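Local atomic coordinates of Low molecular weight heat shock protein (Xanthomonas axonopodis pv. citri, PDB entry 3GLA), a protein that probably acts as a small heat-shock chaperone of the alpha-crystallin family, binding unfolding proteins during stress and keeping them from aggregating. Residues Gly43-Glu48 and Ile59-Gly64. Numbering follows the deposited sequence.
Sequences GERKSE and IERRYG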
ATOM      1  N   GLY B  43      11.201  -7.459   3.889  1.00 20.86           N
ATOM      2  CA  GLY B  43      10.077  -8.345   4.242  1.00 23.05           C
ATOM      3  C   GLY B  43       9.648  -8.989   2.915  1.00 21.36           C
ATOM      4  O   GLY B  43      10.408  -9.013   1.895  1.00 22.41           O
ATOM      5  N   GLU B  44       8.431  -9.528   2.981  1.00 23.45           N
ATOM      6  CA  GLU B  44       8.001 -10.382   1.828  1.00 22.86           C
ATOM      7  C   GLU B  44       6.518 -10.273   1.852  1.00 24.70           C
ATOM      8  O   GLU B  44       5.861 -10.218   2.862  1.00 24.43           O
ATOM      9  CB  GLU B  44       8.435 -11.837   1.924  1.00 26.00           C
ATOM     10  CG  GLU B  44       8.132 -12.733   0.684  1.00 42.04           C
ATOM     11  CD  GLU B  44       9.259 -13.700   0.156  1.00 57.88           C
ATOM     12  OE1 GLU B  44       8.929 -14.417  -0.825  1.00 61.07           O
ATOM     13  OE2 GLU B  44      10.426 -13.745   0.657  1.00 62.57           O
ATOM     14  N   ARG B  45       5.952 -10.160   0.668  1.00 24.04           N
ATOM     15  CA  ARG B  45       4.603 -10.144   0.631  1.00 24.08           C
ATOM     16  C   ARG B  45       4.201 -11.315  -0.209  1.00 19.79           C
ATOM     17  O   ARG B  45       4.815 -11.519  -1.227  1.00 19.97           O
ATOM     18  CB  ARG B  45       4.355  -8.791  -0.223  1.00 28.25           C
ATOM     19  CG  ARG B  45       3.025  -8.717  -0.707  1.00 20.51           C
ATOM     20  CD  ARG B  45       2.831  -7.370  -1.546  1.00 26.99           C
ATOM     21  NE  ARG B  45       1.579  -7.141  -1.681  1.00 25.53           N
ATOM     22  CZ  ARG B  45       0.947  -6.114  -2.170  1.00 22.24           C
ATOM     23  NH1 ARG B  45       1.194  -5.660  -3.386  1.00 20.99           N
ATOM     24  NH2 ARG B  45      -0.205  -6.020  -1.699  1.00 25.48           N
ATOM     25  N   LYS B  46       3.180 -12.054   0.164  1.00 23.22           N
ATOM     26  CA  LYS B  46       2.631 -13.018  -0.745  1.00 25.15           C
ATOM     27  C   LYS B  46       1.485 -12.290  -1.522  1.00 21.66           C
ATOM     28  O   LYS B  46       1.051 -11.255  -1.088  1.00 25.18           O
ATOM     29  CB  LYS B  46       1.907 -14.183   0.004  1.00 29.41           C
ATOM     30  CG  LYS B  46       2.881 -15.059   0.966  1.00 39.32           C
ATOM     31  CD  LYS B  46       4.047 -15.571   0.200  1.00 40.98           C
ATOM     32  CE  LYS B  46       5.027 -16.381   1.194  1.00 50.76           C
ATOM     33  NZ  LYS B  46       6.214 -15.537   1.569  1.00 53.59           N
ATOM     34  N   SER B  47       1.114 -12.916  -2.594  1.00 23.39           N
ATOM     35  CA  SER B  47      -0.052 -12.386  -3.312  1.00 22.33           C
ATOM     36  C   SER B  47      -0.906 -13.545  -3.667  1.00 21.73           C
ATOM     37  O   SER B  47      -0.469 -14.590  -4.143  1.00 23.17           O
ATOM     38  CB  SER B  47       0.435 -11.796  -4.636  1.00 22.23           C
ATOM     39  OG  SER B  47      -0.703 -11.259  -5.315  1.00 22.08           O
ATOM     40  N   GLU B  48      -2.190 -13.193  -3.681  1.00 21.88           N
ATOM     41  CA  GLU B  48      -3.133 -14.104  -4.180  1.00 22.90           C
ATOM     42  C   GLU B  48      -2.930 -14.453  -5.598  1.00 23.54           C
ATOM     43  O   GLU B  48      -3.346 -15.572  -6.041  1.00 22.94           O
ATOM     44  CB  GLU B  48      -4.519 -13.490  -3.954  1.00 26.06           C
ATOM     45  CG  GLU B  48      -4.729 -13.129  -2.398  1.00 24.22           C
ATOM     46  CD  GLU B  48      -4.256 -11.581  -1.976  1.00 30.39           C
ATOM     47  OE1 GLU B  48      -3.346 -10.899  -2.666  1.00 26.10           O
ATOM     48  OE2 GLU B  48      -4.694 -11.024  -0.841  1.00 28.17           O
ATOM     49  N   ILE B  59      -3.310  -9.089 -13.502  1.00 13.32           N
ATOM     50  CA  ILE B  59      -2.355  -9.174 -12.377  1.00 13.33           C
ATOM     51  C   ILE B  59      -1.379  -8.053 -12.523  1.00 15.54           C
ATOM     52  O   ILE B  59      -0.680  -7.886 -13.603  1.00 16.91           O
ATOM     53  CB  ILE B  59      -1.567 -10.483 -12.404  1.00 16.40           C
ATOM     54  CG1 ILE B  59      -2.494 -11.645 -12.291  1.00 16.06           C
ATOM     55  CG2 ILE B  59      -0.424 -10.384 -11.337  1.00 18.27           C
ATOM     56  CD1 ILE B  59      -1.738 -13.048 -12.585  1.00 19.39           C
ATOM     57  N   GLU B  60      -1.289  -7.251 -11.494  1.00 13.72           N
ATOM     58  CA  GLU B  60      -0.301  -6.207 -11.478  1.00 15.23           C
ATOM     59  C   GLU B  60       0.276  -5.866 -10.127  1.00 17.73           C
ATOM     60  O   GLU B  60       1.258  -5.127 -10.045  1.00 19.36           O
ATOM     61  CB  GLU B  60      -0.732  -4.946 -12.138  1.00 15.16           C
ATOM     62  CG  GLU B  60      -2.035  -4.405 -11.440  1.00 14.07           C
ATOM     63  CD  GLU B  60      -2.378  -3.057 -11.867  1.00 18.35           C
ATOM     64  OE1 GLU B  60      -3.496  -2.637 -11.634  1.00 15.59           O
ATOM     65  OE2 GLU B  60      -1.459  -2.309 -12.393  1.00 21.95           O
ATOM     66  N   ARG B  61      -0.290  -6.441  -9.060  1.00 14.78           N
ATOM     67  CA  ARG B  61       0.204  -6.091  -7.779  1.00 14.21           C
ATOM     68  C   ARG B  61       1.556  -6.785  -7.640  1.00 15.40           C
ATOM     69  O   ARG B  61       1.736  -7.957  -7.935  1.00 16.26           O
ATOM     70  CB  ARG B  61      -0.772  -6.621  -6.671  1.00 12.57           C
ATOM     71  CG  ARG B  61      -1.953  -5.714  -6.763  1.00 13.83           C
ATOM     72  CD  ARG B  61      -2.944  -5.826  -5.615  1.00 23.03           C
ATOM     73  NE  ARG B  61      -3.027  -6.995  -5.058  1.00 30.11           N
ATOM     74  CZ  ARG B  61      -2.762  -7.715  -4.015  1.00 26.84           C
ATOM     75  NH1 ARG B  61      -2.478  -7.493  -2.709  1.00 28.55           N
ATOM     76  NH2 ARG B  61      -2.977  -8.902  -4.503  1.00 20.41           N
ATOM     77  N   ARG B  62       2.475  -6.009  -7.055  1.00 17.43           N
ATOM     78  CA  ARG B  62       3.868  -6.576  -6.953  1.00 18.42           C
ATOM     79  C   ARG B  62       3.945  -7.301  -5.662  1.00 19.00           C
ATOM     80  O   ARG B  62       3.294  -6.930  -4.647  1.00 20.43           O
ATOM     81  CB  ARG B  62       4.865  -5.382  -6.975  1.00 23.39           C
ATOM     82  CG  ARG B  62       4.770  -4.580  -8.293  1.00 27.97           C
ATOM     83  CD  ARG B  62       5.512  -5.378  -9.335  1.00 45.56           C
ATOM     84  NE  ARG B  62       5.585  -4.577 -10.564  1.00 55.41           N
ATOM     85  CZ  ARG B  62       5.148  -3.317 -10.639  1.00 57.26           C
ATOM     86  NH1 ARG B  62       5.233  -2.638 -11.774  1.00 56.58           N
ATOM     87  NH2 ARG B  62       4.610  -2.739  -9.562  1.00 58.92           N
ATOM     88  N   TYR B  63       4.826  -8.285  -5.610  1.00 17.24           N
ATOM     89  CA  TYR B  63       4.937  -9.000  -4.330  1.00 18.65           C
ATOM     90  C   TYR B  63       6.276  -9.721  -4.309  1.00 20.24           C
ATOM     91  O   TYR B  63       7.076  -9.412  -5.188  1.00 19.98           O
ATOM     92  CB  TYR B  63       3.737  -9.961  -4.126  1.00 19.77           C
ATOM     93  CG  TYR B  63       3.688 -10.999  -5.183  1.00 22.47           C
ATOM     94  CD1 TYR B  63       4.132 -12.259  -4.910  1.00 24.87           C
ATOM     95  CD2 TYR B  63       3.166 -10.717  -6.484  1.00 21.79           C
ATOM     96  CE1 TYR B  63       4.089 -13.271  -5.867  1.00 30.02           C
ATOM     97  CE2 TYR B  63       3.132 -11.705  -7.475  1.00 24.01           C
ATOM     98  CZ  TYR B  63       3.564 -12.998  -7.145  1.00 28.55           C
ATOM     99  OH  TYR B  63       3.488 -13.970  -8.101  1.00 28.20           O
ATOM    100  N   GLY B  64       6.414 -10.571  -3.323  1.00 21.14           N
ATOM    101  CA  GLY B  64       7.706 -11.259  -3.097  1.00 20.14           C
ATOM    102  C   GLY B  64       8.523 -10.446  -2.140  1.00 20.89           C
ATOM    103  O   GLY B  64       7.989  -9.660  -1.330  1.00 18.88           O
TER
HETATM  104  O   HOH W   1      -0.684  -9.171  -0.352  1.00 30.77           O
HETATM  105  O   HOH W   2      -0.164  -9.997  -7.553  1.00 16.82           O
HETATM  106  O   HOH W   3      -3.143  -9.017   0.274  1.00 33.17           O
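Arg45 and Gly64 form an antiparallel hydrogen-bonded pair: Arg45 N donates to Gly64 O (2.9 Å), and Gly64 N donates to Arg45 O in the plane of that carbonyl (2.8 Å). This pair lies at the base of the long loop that leaves strand 38-45 and returns to strand 64-71 in the alpha-crystallin domain, and beyond it side chains replace the backbone ladder. The chain of Arg45, extended with CG anti to the backbone N (chi1 165°), runs past Tyr63 CB and brings NH1 to Arg62 O, a nearly straight bond of 2.8 Å in the guanidinium plane. Packing is tight at Ser47, whose CB sits over one face of the Tyr63 ring as a CH-pi contact, 3.5 Å from the centroid, while Arg45 O meets the ring edge. Ser47 OG turns to the backbone N of Ser49, and water 2 ties it to Arg61 O. Farther along, Arg61 bends at chi3 (-30°) and delivers NH2 to Glu48 OE1, a 2.7 Å salt bridge that reaches the carboxylate from above its plane. This end is watered yet covered by the second subunit: water 3 donates to Glu48 OE2 and accepts a weak bond from Arg61 NH1, and water 1 donates to Lys46 O while accepting weakly from Arg45 NE and Arg61 NH1, bridging the segments. The loose, solvent side is at Glu44 and Lys46, where exposed Lys46 NZ makes a long salt bridge to Glu44 OE1, and Glu44 OE2 is hydrogen-bonded to Ser65 OG. Arg45 NH2 and Arg61 NH1 approach to 2.9 Å, two donors with guanidinium planes 74° apart. Asp21 of the second subunit forms salt bridges with both arginines, and Asp8 of that subunit with Arg61 NH2. The crowding of like charge is thus probably paid for by carboxylates from across the dimer, which would couple the closure of this loop to subunit pairing.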